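Long-range contact in Phosphoglucomutase/phosphomannomutase family protein (Burkholderia thailandensis, PDB 3UW2), which probably catalyses intramolecular phosphate transfer on phosphosugars, as a metal-dependent member of the phosphohexose mutase family: residues L197-T211 with L221-H235. Sequence-based numbering, arbitrary orientation.
Sequences LVVDAGNGVAGPLAT and LVELFTDIDGNFPNH
Asn-203 is gripped from several sides by the loop 225-234, and its side chain can be followed outward atom by atom. CB packs on CB of Asp-229 at 3.9 Å and also lies near the carbonyl oxygens of Asp-227 and Asp-229. Chi1 of -56° sets CG beside the backbone N, and the side chain runs obliquely across that of Phe-225, with Asn-203 OD1 3.5 Å from Phe-225 CB. At the tip, Asn-203 ND2 donates to Asp-227 O at 3.0 Å, an acceptor lying just 6° out of the Asn-203 amide plane, and to a water that bridges to Asp-227 OD1. Asn-203 OD1 accepts from Asn-234 ND2 at 2.8 Å, in the carbonyl plane on a lone pair, and a second water lies 2.7 Å from Asn-203 OD1. Bonds at both ends of the amide thus oppose its rotation, while the backbone of Asn-203 gives its N-H to Phe-225 O and takes one from Asp-229 N.

This loop follows a beta-alpha-beta crossover: strands 197-200 and 221-224 pair in parallel, their axes 21° apart, and helix 206-216 links them within domain II. Val-222 N to Leu-197 O and Leu-224 N to Val-199 O are two of the pairing bonds. On the face bearing Asp-200, Asp-200 OD2 receives His-235 NE2 at 2.6 Å through the syn lone pair; Asp-200 OD1 accepts from Gly-202 N in an Asx turn. Over the opposite face, Thr-211 CG2 rests 3.8 Å from Thr-226 CG2.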
# COMPACT_ATOMS: atom_id res chain seq x y z
N LEU A 197 -16.37 -15.87 -4.08
CA LEU A 197 -15.35 -14.89 -4.56
C LEU A 197 -14.40 -15.48 -5.59
O LEU A 197 -14.05 -16.64 -5.51
CB LEU A 197 -14.41 -14.47 -3.44
CG LEU A 197 -14.69 -14.23 -2.01
CD1 LEU A 197 -13.52 -13.39 -1.52
CD2 LEU A 197 -15.97 -13.42 -2.00
N VAL A 198 -13.96 -14.64 -6.52
CA VAL A 198 -12.83 -14.94 -7.38
C VAL A 198 -11.64 -14.30 -6.66
O VAL A 198 -11.71 -13.11 -6.30
CB VAL A 198 -13.07 -14.33 -8.77
CG1 VAL A 198 -11.80 -14.45 -9.62
CG2 VAL A 198 -14.20 -15.10 -9.45
N VAL A 199 -10.61 -15.09 -6.34
CA VAL A 199 -9.36 -14.53 -5.72
C VAL A 199 -8.18 -14.79 -6.67
O VAL A 199 -7.89 -15.94 -7.01
CB VAL A 199 -9.12 -15.16 -4.36
CG1 VAL A 199 -7.77 -14.70 -3.76
CG2 VAL A 199 -10.30 -14.86 -3.40
N ASP A 200 -7.59 -13.70 -7.15
CA ASP A 200 -6.41 -13.68 -8.06
C ASP A 200 -5.19 -13.11 -7.33
O ASP A 200 -5.16 -11.90 -6.95
CB ASP A 200 -6.72 -12.80 -9.28
CG ASP A 200 -5.59 -12.85 -10.36
OD1 ASP A 200 -4.41 -12.91 -10.01
OD2 ASP A 200 -5.86 -12.77 -11.58
N ALA A 201 -4.18 -13.96 -7.10
CA ALA A 201 -2.97 -13.56 -6.40
C ALA A 201 -1.78 -13.36 -7.40
O ALA A 201 -0.68 -13.09 -6.97
CB ALA A 201 -2.59 -14.62 -5.37
N GLY A 202 -1.98 -13.60 -8.72
CA GLY A 202 -0.87 -13.41 -9.68
C GLY A 202 0.37 -14.23 -9.34
O GLY A 202 1.47 -13.79 -9.64
N ASN A 203 0.20 -15.37 -8.67
CA ASN A 203 1.31 -16.27 -8.26
C ASN A 203 2.22 -15.67 -7.18
O ASN A 203 3.33 -16.17 -6.98
CB ASN A 203 2.14 -16.81 -9.45
CG ASN A 203 1.28 -17.55 -10.48
OD1 ASN A 203 1.03 -17.05 -11.60
ND2 ASN A 203 0.70 -18.65 -10.07
N GLY A 204 1.74 -14.60 -6.52
CA GLY A 204 2.49 -13.87 -5.51
C GLY A 204 2.24 -14.49 -4.16
O GLY A 204 1.46 -15.44 -4.06
N VAL A 205 2.82 -13.92 -3.11
CA VAL A 205 2.76 -14.51 -1.80
C VAL A 205 1.36 -14.40 -1.17
O VAL A 205 1.08 -15.07 -0.19
CB VAL A 205 3.90 -13.95 -0.89
CG1 VAL A 205 3.57 -12.55 -0.43
CG2 VAL A 205 4.03 -14.87 0.33
N ALA A 206 0.44 -13.59 -1.73
CA ALA A 206 -0.90 -13.41 -1.13
C ALA A 206 -1.71 -14.73 -1.24
O ALA A 206 -2.60 -15.00 -0.41
CB ALA A 206 -1.69 -12.27 -1.83
N GLY A 207 -1.44 -15.56 -2.25
CA GLY A 207 -2.41 -16.64 -2.56
C GLY A 207 -2.73 -17.67 -1.47
O GLY A 207 -3.91 -17.83 -1.08
N PRO A 208 -1.71 -18.36 -0.93
CA PRO A 208 -2.00 -19.34 0.11
C PRO A 208 -2.75 -18.80 1.34
O PRO A 208 -3.79 -19.36 1.74
CB PRO A 208 -0.60 -19.89 0.48
CG PRO A 208 0.24 -19.64 -0.77
CD PRO A 208 -0.27 -18.28 -1.24
N LEU A 209 -2.24 -17.77 2.00
CA LEU A 209 -2.90 -17.29 3.17
C LEU A 209 -4.22 -16.54 2.86
O LEU A 209 -5.17 -16.61 3.63
CB LEU A 209 -1.98 -16.34 3.93
CG LEU A 209 -2.28 -16.03 5.38
CD1 LEU A 209 -2.54 -17.29 6.24
CD2 LEU A 209 -1.08 -15.27 5.92
N ALA A 210 -4.29 -15.79 1.77
CA ALA A 210 -5.61 -15.15 1.48
C ALA A 210 -6.72 -16.20 1.26
O ALA A 210 -7.83 -16.05 1.80
CB ALA A 210 -5.53 -14.23 0.30
N THR A 211 -6.40 -17.30 0.56
CA THR A 211 -7.41 -18.34 0.33
C THR A 211 -7.78 -19.01 1.62
O THR A 211 -8.96 -19.22 1.89
CB THR A 211 -7.02 -19.33 -0.79
OG1 THR A 211 -5.71 -19.87 -0.52
CG2 THR A 211 -6.98 -18.56 -2.13
N LEU A 221 -14.46 -20.14 -3.01
CA LEU A 221 -13.49 -19.38 -3.79
C LEU A 221 -13.34 -19.93 -5.18
O LEU A 221 -13.43 -21.14 -5.35
CB LEU A 221 -12.15 -19.42 -3.09
CG LEU A 221 -12.11 -18.93 -1.65
CD1 LEU A 221 -10.64 -18.93 -1.23
CD2 LEU A 221 -12.73 -17.55 -1.41
N VAL A 222 -13.23 -19.06 -6.17
CA VAL A 222 -12.75 -19.50 -7.45
C VAL A 222 -11.34 -18.90 -7.52
O VAL A 222 -11.18 -17.70 -7.61
CB VAL A 222 -13.58 -19.02 -8.66
CG1 VAL A 222 -13.03 -19.76 -9.85
CG2 VAL A 222 -15.06 -19.33 -8.51
N GLU A 223 -10.32 -19.76 -7.44
CA GLU A 223 -8.95 -19.29 -7.36
C GLU A 223 -8.27 -19.05 -8.73
O GLU A 223 -8.35 -19.90 -9.67
CB GLU A 223 -8.15 -20.30 -6.53
CG GLU A 223 -8.75 -20.46 -5.12
CD GLU A 223 -7.94 -21.37 -4.22
OE1 GLU A 223 -6.70 -21.43 -4.34
OE2 GLU A 223 -8.54 -22.00 -3.34
N LEU A 224 -7.52 -17.96 -8.81
CA LEU A 224 -6.71 -17.67 -9.97
C LEU A 224 -5.27 -17.44 -9.53
O LEU A 224 -5.02 -16.53 -8.75
CB LEU A 224 -7.22 -16.42 -10.73
CG LEU A 224 -8.49 -16.60 -11.56
CD1 LEU A 224 -9.08 -15.20 -11.83
CD2 LEU A 224 -8.21 -17.38 -12.83
N PHE A 225 -4.34 -18.28 -9.99
CA PHE A 225 -2.89 -18.07 -9.78
C PHE A 225 -2.55 -17.90 -8.28
O PHE A 225 -1.85 -16.95 -7.89
CB PHE A 225 -2.37 -16.86 -10.61
CG PHE A 225 -3.04 -16.75 -11.93
CD1 PHE A 225 -2.97 -17.81 -12.85
CD2 PHE A 225 -3.72 -15.60 -12.29
CE1 PHE A 225 -3.62 -17.72 -14.09
CE2 PHE A 225 -4.37 -15.51 -13.53
CZ PHE A 225 -4.32 -16.57 -14.44
N THR A 226 -3.09 -18.80 -7.45
CA THR A 226 -2.90 -18.69 -6.01
C THR A 226 -1.75 -19.54 -5.50
O THR A 226 -1.42 -19.53 -4.29
CB THR A 226 -4.21 -19.01 -5.25
OG1 THR A 226 -4.68 -20.30 -5.64
CG2 THR A 226 -5.27 -17.85 -5.45
N ASP A 227 -1.15 -20.34 -6.38
CA ASP A 227 0.07 -21.07 -6.07
C ASP A 227 1.20 -20.10 -6.28
O ASP A 227 1.17 -19.27 -7.21
CB ASP A 227 0.24 -22.32 -6.97
CG ASP A 227 0.27 -21.98 -8.47
OD1 ASP A 227 -0.74 -21.48 -9.07
OD2 ASP A 227 1.34 -22.19 -9.07
N ILE A 228 2.21 -20.26 -5.45
CA ILE A 228 3.43 -19.45 -5.51
C ILE A 228 4.26 -19.76 -6.73
O ILE A 228 4.71 -20.92 -6.93
CB ILE A 228 4.34 -19.80 -4.29
CG1 ILE A 228 3.55 -19.62 -2.98
CG2 ILE A 228 5.65 -18.91 -4.33
CD1 ILE A 228 3.10 -18.18 -2.69
N ASP A 229 4.57 -18.74 -7.52
CA ASP A 229 5.51 -18.99 -8.56
C ASP A 229 6.24 -17.68 -8.86
O ASP A 229 5.68 -16.85 -9.54
CB ASP A 229 4.81 -19.56 -9.83
CG ASP A 229 5.82 -19.97 -10.89
OD1 ASP A 229 6.94 -19.45 -10.85
OD2 ASP A 229 5.53 -20.79 -11.77
N GLY A 230 7.46 -17.54 -8.36
CA GLY A 230 8.17 -16.27 -8.47
C GLY A 230 8.64 -15.94 -9.88
O GLY A 230 9.18 -14.87 -10.09
N ASN A 231 8.43 -16.83 -10.86
CA ASN A 231 8.61 -16.48 -12.28
C ASN A 231 7.42 -15.66 -12.82
O ASN A 231 7.45 -15.20 -13.97
CB ASN A 231 8.72 -17.74 -13.19
CG ASN A 231 9.85 -18.69 -12.80
OD1 ASN A 231 11.00 -18.27 -12.58
ND2 ASN A 231 9.54 -20.00 -12.75
N PHE A 232 6.35 -15.54 -12.04
CA PHE A 232 5.11 -14.85 -12.53
C PHE A 232 4.77 -15.17 -13.99
O PHE A 232 4.79 -14.25 -14.84
CB PHE A 232 5.15 -13.31 -12.36
CG PHE A 232 5.53 -12.84 -10.98
CD1 PHE A 232 4.99 -13.42 -9.83
CD2 PHE A 232 6.36 -11.71 -10.85
CE1 PHE A 232 5.34 -12.96 -8.58
CE2 PHE A 232 6.72 -11.24 -9.58
CZ PHE A 232 6.24 -11.89 -8.44
N PRO A 233 4.43 -16.45 -14.28
CA PRO A 233 4.35 -16.88 -15.66
C PRO A 233 2.96 -16.53 -16.26
O PRO A 233 2.74 -16.74 -17.45
CB PRO A 233 4.54 -18.40 -15.56
CG PRO A 233 3.91 -18.74 -14.19
CD PRO A 233 4.45 -17.59 -13.35
N ASN A 234 2.04 -16.01 -15.45
CA ASN A 234 0.68 -15.67 -15.94
C ASN A 234 0.41 -14.22 -16.17
O ASN A 234 0.22 -13.84 -17.29
CB ASN A 234 -0.41 -16.28 -15.06
CG ASN A 234 -0.34 -17.75 -15.07
OD1 ASN A 234 -0.62 -18.36 -16.10
ND2 ASN A 234 0.12 -18.35 -13.95
N HIS A 235 0.31 -13.43 -15.13
CA HIS A 235 0.30 -11.93 -15.27
C HIS A 235 1.00 -11.51 -14.01
O HIS A 235 0.95 -12.24 -13.02
CB HIS A 235 -1.10 -11.28 -15.41
CG HIS A 235 -2.03 -11.47 -14.18
ND1 HIS A 235 -1.86 -10.78 -13.00
CD2 HIS A 235 -3.10 -12.37 -13.95
CE1 HIS A 235 -2.79 -11.19 -12.08
NE2 HIS A 235 -3.53 -12.18 -12.65
O HOH W 1 1.80 -14.80 -12.82
O HOH W 2 -1.00 -20.67 -11.45
O HOH W 3 -5.11 -21.98 -2.29